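PDB 3M8N: possible glutathione S-transferase from Rhodopseudomonas palustris, which probably catalyses the conjugation of glutathione to electrophilic substrates, as expected of a member of the glutathione S-transferase superfamily. Local coordinates for residues 48-53 with 65-70; 56-61 with 74-79. All coordinates share one frame; numbering follows the deposited sequence.

How the contacts relate
Contacts 1 and 2, with centres about 12 Å apart, illustrate how a small sheet in a thioredoxin-like domain is packed on two sides by alternating residues of its strands. On strand 57-59, L57 meets K49 and N50 of contact 1, whereas the next residue, L58, carries contact 2 against helix 69-77. The two contacts are joined through the antiparallel pair 57-59 and 65-67, where L66 N probably donates a hydrogen bond to L58 O at 2.8 Å. Both touch the second subunit. In the superfamily, the cis-proline turn before the third strand and the strand-to-helix turn probably shape the glutathione pocket; here these correspond to P56 and to E68-S69.

Contact 1. Residues 48-53 with 65-70; sequences AKNPSG and YLAESN
K49 and Y65 have the nearest CA atoms of the two segments, 6.5 Å apart. The 48-53 segment has no regular structure and closes with a type I turn from N50 to G53, in which G53 N bonds to N50 O; the 65-70 segment is a strand that passes through E68, the N-cap, into a helix. The main side-chain interaction is a CH-pi contact. K49 CB sits over the centre of the Y65 ring, 3.5 Å from the centroid and 13° off the normal. With CG anti to the carbonyl carbon (chi1 -41°), the lysine chain runs on past the phenol end, and K49 CG comes within 3.7 Å of Y65 OH. The aliphatic part of the lysine thus lies on the ring, while its ammonium group hydrogen-bonds to Y7 OH on strand 4-8. K49 O adds a further touch at 3.5 Å from Y65 CD2. Beside this pair, the amide of N50 reaches A67, ND2 lying 3.9 Å from A67 CB; N50 OD1 accepts a hydrogen bond from Q54 N, which probably helps to orient the amide. The loop lies against the edge strand 65-67, with L57 of strand 57-59 packed on K49, N50, Y65 and A67, while Q95 and H102 of the second subunit bond to A67 N and E68 OE2, respectively.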
loop_
_atom_site.group_PDB
_atom_site.type_symbol
_atom_site.label_atom_id
_atom_site.label_comp_id
_atom_site.label_asym_id
_atom_site.label_seq_id
_atom_site.Cartn_x
_atom_site.Cartn_y
_atom_site.Cartn_z
ATOM N N ALA A 48 -13.812 -16.822 9.032
ATOM C CA ALA A 48 -13.944 -17.720 7.935
ATOM C C ALA A 48 -13.742 -17.028 6.572
ATOM O O ALA A 48 -13.151 -17.634 5.686
ATOM C CB ALA A 48 -15.280 -18.430 7.998
ATOM N N LYS A 49 -14.209 -15.785 6.389
ATOM C CA LYS A 49 -14.096 -15.067 5.087
ATOM C C LYS A 49 -12.801 -14.266 4.966
ATOM O O LYS A 49 -12.197 -14.187 3.898
ATOM C CB LYS A 49 -15.260 -14.120 4.924
ATOM C CG LYS A 49 -16.533 -14.669 5.356
ATOM C CD LYS A 49 -17.357 -13.526 5.853
ATOM C CE LYS A 49 -18.654 -13.987 6.516
ATOM N NZ LYS A 49 -19.743 -14.132 5.530
ATOM N N ASN A 50 -12.402 -13.626 6.054
ATOM C CA ASN A 50 -11.053 -13.137 6.148
ATOM C C ASN A 50 -10.403 -13.527 7.449
ATOM O O ASN A 50 -10.829 -13.075 8.509
ATOM C CB ASN A 50 -10.930 -11.637 5.917
ATOM C CG ASN A 50 -9.496 -11.186 5.890
ATOM O OD1 ASN A 50 -9.025 -10.699 6.853
ATOM N ND2 ASN A 50 -8.789 -11.398 4.795
ATOM N N PRO A 51 -9.352 -14.376 7.356
ATOM C CA PRO A 51 -8.708 -15.020 8.527
ATOM C C PRO A 51 -7.989 -14.009 9.410
ATOM O O PRO A 51 -7.779 -14.332 10.590
ATOM C CB PRO A 51 -7.677 -15.982 7.886
ATOM C CG PRO A 51 -8.030 -16.026 6.414
ATOM C CD PRO A 51 -8.636 -14.727 6.106
ATOM N N SER A 52 -7.649 -12.828 8.848
ATOM C CA SER A 52 -7.025 -11.665 9.554
ATOM C C SER A 52 -7.945 -10.629 10.163
ATOM O O SER A 52 -7.461 -9.616 10.622
ATOM C CB SER A 52 -6.140 -10.845 8.634
ATOM O OG SER A 52 -5.492 -11.676 7.730
ATOM N N GLY A 53 -9.246 -10.847 10.129
ATOM C CA GLY A 53 -10.181 -9.921 10.730
ATOM C C GLY A 53 -10.340 -8.587 10.011
ATOM O O GLY A 53 -10.810 -7.621 10.598
ATOM N N TYR A 65 -13.260 -13.384 -1.243
ATOM C CA TYR A 65 -13.143 -12.065 -0.613
ATOM C C TYR A 65 -11.851 -11.316 -0.904
ATOM O O TYR A 65 -10.769 -11.841 -0.771
ATOM C CB TYR A 65 -13.278 -12.256 0.868
ATOM C CG TYR A 65 -14.525 -12.994 1.199
ATOM C CD1 TYR A 65 -15.739 -12.311 1.358
ATOM C CD2 TYR A 65 -14.527 -14.363 1.313
ATOM C CE1 TYR A 65 -16.894 -12.986 1.643
ATOM C CE2 TYR A 65 -15.697 -15.058 1.612
ATOM C CZ TYR A 65 -16.869 -14.361 1.760
ATOM O OH TYR A 65 -18.021 -15.038 2.034
ATOM N N LEU A 66 -11.950 -10.083 -1.306
ATOM C CA LEU A 66 -10.785 -9.305 -1.464
ATOM C C LEU A 66 -10.675 -8.346 -0.295
ATOM O O LEU A 66 -11.635 -7.749 0.113
ATOM C CB LEU A 66 -10.836 -8.609 -2.822
ATOM C CG LEU A 66 -9.791 -7.591 -3.176
ATOM C CD1 LEU A 66 -8.506 -8.280 -3.491
ATOM C CD2 LEU A 66 -10.317 -6.865 -4.308
ATOM N N ALA A 67 -9.497 -8.295 0.314
ATOM C CA ALA A 67 -9.241 -7.458 1.450
ATOM C C ALA A 67 -8.333 -6.346 1.053
ATOM O O ALA A 67 -7.813 -6.332 -0.040
ATOM C CB ALA A 67 -8.611 -8.238 2.528
ATOM N N GLU A 68 -8.116 -5.412 1.962
ATOM C CA GLU A 68 -7.248 -4.237 1.729
ATOM C C GLU A 68 -7.956 -3.183 0.895
ATOM O O GLU A 68 -8.081 -3.318 -0.312
ATOM C CB GLU A 68 -5.864 -4.548 1.106
ATOM C CG GLU A 68 -4.917 -5.416 1.968
ATOM C CD GLU A 68 -4.373 -4.732 3.217
ATOM O OE1 GLU A 68 -4.279 -3.467 3.245
ATOM O OE2 GLU A 68 -4.070 -5.466 4.184
ATOM N N SER A 69 -8.357 -2.102 1.549
ATOM C CA SER A 69 -9.077 -1.044 0.913
ATOM C C SER A 69 -8.428 -0.575 -0.327
ATOM O O SER A 69 -9.120 -0.283 -1.228
ATOM C CB SER A 69 -9.364 0.112 1.853
ATOM O OG SER A 69 -8.181 0.716 2.240
ATOM N N ASN A 70 -7.116 -0.565 -0.431
ATOM C CA ASN A 70 -6.481 -0.001 -1.628
ATOM C C ASN A 70 -6.425 -0.958 -2.779
ATOM O O ASN A 70 -6.418 -0.528 -3.930
ATOM C CB ASN A 70 -5.077 0.530 -1.333
ATOM C CG ASN A 70 -5.072 1.841 -0.560
ATOM O OD1 ASN A 70 -6.054 2.336 -0.076
ATOM N ND2 ASN A 70 -3.949 2.374 -0.451
#

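Contact 2. Residues 56-61 with 74-79; sequences PLLETA and WYLAVG
L58 and Y75 meet through a methyl group and a ring atom: L58 CD2 lies 3.8 Å from Y75 CD2, the two side chains crossing at about a right angle. The same methyl also touches L76 CD2 at 3.9 Å, so a single branch of the strand residue is shared by two consecutive helix residues. L58 extends this methyl to the helix because its CG is anti to the backbone N (chi1 -172°). The backbones remain well apart, with 9.7 Å between the CA atoms of L58 and Y75, and side chains alone span the gap. Y4 of strand 4-8 packs on both L58 and L76, and L22 of helix 13-24 on L76, making this the close, buried part of the contact. Toward the end of the strand the fit is looser: T60 and Y75 are both partly exposed, and their nearest approach is T60 CG2 to Y75 OH, 3.9 Å. That flank faces the dimer interface, where M88 of the second subunit packs on T60 and Y75, and R87 of that subunit makes a cation-pi contact with Y75 and bonds to its carbonyl oxygen. The interaction between strand and helix is therefore apolar and without directional bonds, resting on shape and burial; the Y75 ring meets L58 within the domain and the cationic R87 of the second subunit across the interface.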
loop_
_atom_site.group_PDB
_atom_site.type_symbol
_atom_site.label_atom_id
_atom_site.label_comp_id
_atom_site.label_asym_id
_atom_site.label_seq_id
_atom_site.Cartn_x
_atom_site.Cartn_y
_atom_site.Cartn_z
ATOM N N PRO A 56 -12.477 -3.126 5.352
ATOM C CA PRO A 56 -13.505 -3.661 4.485
ATOM C C PRO A 56 -13.099 -4.979 3.810
ATOM O O PRO A 56 -11.917 -5.294 3.721
ATOM C CB PRO A 56 -13.710 -2.534 3.472
ATOM C CG PRO A 56 -12.335 -1.940 3.300
ATOM C CD PRO A 56 -11.710 -2.058 4.669
ATOM N N LEU A 57 -14.102 -5.732 3.377
ATOM C CA LEU A 57 -13.924 -6.928 2.599
ATOM C C LEU A 57 -14.923 -6.892 1.492
ATOM O O LEU A 57 -16.094 -6.622 1.719
ATOM C CB LEU A 57 -14.192 -8.138 3.465
ATOM C CG LEU A 57 -13.539 -9.481 3.160
ATOM C CD1 LEU A 57 -12.042 -9.396 3.210
ATOM C CD2 LEU A 57 -14.014 -10.430 4.218
ATOM N N LEU A 58 -14.448 -7.146 0.278
ATOM C CA LEU A 58 -15.306 -7.197 -0.876
ATOM C C LEU A 58 -15.474 -8.611 -1.368
ATOM O O LEU A 58 -14.553 -9.179 -1.868
ATOM C CB LEU A 58 -14.703 -6.380 -2.016
ATOM C CG LEU A 58 -15.521 -6.150 -3.265
ATOM C CD1 LEU A 58 -16.592 -5.257 -2.877
ATOM C CD2 LEU A 58 -14.671 -5.548 -4.385
ATOM N N GLU A 59 -16.677 -9.163 -1.244
ATOM C CA GLU A 59 -17.023 -10.432 -1.924
ATOM C C GLU A 59 -17.197 -10.246 -3.389
ATOM O O GLU A 59 -18.138 -9.565 -3.832
ATOM C CB GLU A 59 -18.397 -10.928 -1.512
ATOM C CG GLU A 59 -18.465 -11.825 -0.338
ATOM C CD GLU A 59 -19.631 -12.812 -0.393
ATOM O OE1 GLU A 59 -19.681 -13.612 -1.369
ATOM O OE2 GLU A 59 -20.452 -12.797 0.573
ATOM N N THR A 60 -16.311 -10.853 -4.144
ATOM C CA THR A 60 -16.531 -11.047 -5.564
ATOM C C THR A 60 -17.511 -12.197 -5.947
ATOM O O THR A 60 -18.762 -12.066 -6.012
ATOM C CB THR A 60 -15.259 -11.468 -6.140
ATOM O OG1 THR A 60 -14.272 -10.471 -5.850
ATOM C CG2 THR A 60 -15.472 -11.679 -7.640
ATOM N N ALA A 61 -16.874 -13.326 -6.229
ATOM C CA ALA A 61 -17.503 -14.634 -6.379
ATOM C C ALA A 61 -18.175 -15.027 -5.056
ATOM O O ALA A 61 -17.900 -14.416 -4.042
ATOM C CB ALA A 61 -16.397 -15.650 -6.768
ATOM N N TRP A 74 -8.463 -0.536 -6.458
ATOM C CA TRP A 74 -7.925 -0.888 -7.751
ATOM C C TRP A 74 -8.849 -1.829 -8.552
ATOM O O TRP A 74 -9.070 -1.610 -9.739
ATOM C CB TRP A 74 -6.535 -1.491 -7.596
ATOM C CG TRP A 74 -5.922 -1.817 -8.922
ATOM C CD1 TRP A 74 -5.091 -1.020 -9.662
ATOM C CD2 TRP A 74 -6.096 -3.022 -9.679
ATOM N NE1 TRP A 74 -4.735 -1.644 -10.806
ATOM C CE2 TRP A 74 -5.326 -2.883 -10.853
ATOM C CE3 TRP A 74 -6.789 -4.243 -9.452
ATOM C CZ2 TRP A 74 -5.265 -3.931 -11.871
ATOM C CZ3 TRP A 74 -6.736 -5.281 -10.443
ATOM C CH2 TRP A 74 -5.980 -5.098 -11.649
ATOM N N TYR A 75 -9.347 -2.853 -7.880
ATOM C CA TYR A 75 -10.203 -3.812 -8.451
ATOM C C TYR A 75 -11.463 -3.169 -9.037
ATOM O O TYR A 75 -11.926 -3.521 -10.095
ATOM C CB TYR A 75 -10.584 -4.874 -7.423
ATOM C CG TYR A 75 -11.500 -5.945 -8.023
ATOM C CD1 TYR A 75 -11.025 -6.886 -8.960
ATOM C CD2 TYR A 75 -12.840 -5.981 -7.730
ATOM C CE1 TYR A 75 -11.855 -7.857 -9.522
ATOM C CE2 TYR A 75 -13.671 -6.935 -8.336
ATOM C CZ TYR A 75 -13.152 -7.874 -9.196
ATOM O OH TYR A 75 -13.943 -8.798 -9.775
ATOM N N LEU A 76 -12.041 -2.255 -8.297
ATOM C CA LEU A 76 -13.290 -1.659 -8.679
ATOM C C LEU A 76 -13.095 -0.697 -9.856
ATOM O O LEU A 76 -14.008 -0.496 -10.628
ATOM C CB LEU A 76 -13.937 -0.956 -7.489
ATOM C CG LEU A 76 -14.397 -1.743 -6.306
ATOM C CD1 LEU A 76 -14.649 -0.753 -5.154
ATOM C CD2 LEU A 76 -15.666 -2.508 -6.671
ATOM N N ALA A 77 -11.899 -0.165 -10.019
ATOM C CA ALA A 77 -11.636 0.893 -10.940
ATOM C C ALA A 77 -11.114 0.512 -12.264
ATOM O O ALA A 77 -11.046 1.347 -13.099
ATOM C CB ALA A 77 -10.678 1.895 -10.329
ATOM N N VAL A 78 -10.714 -0.739 -12.465
ATOM C CA VAL A 78 -10.166 -1.162 -13.721
ATOM C C VAL A 78 -11.269 -0.899 -14.740
ATOM O O VAL A 78 -12.425 -1.180 -14.494
ATOM C CB VAL A 78 -9.852 -2.689 -13.652
ATOM C CG1 VAL A 78 -9.592 -3.269 -15.021
ATOM C CG2 VAL A 78 -8.730 -2.976 -12.730
ATOM N N GLY A 79 -10.904 -0.353 -15.878
ATOM C CA GLY A 79 -11.854 -0.125 -16.902
ATOM C C GLY A 79 -12.869 0.985 -16.684
ATOM O O GLY A 79 -13.911 1.003 -17.347
#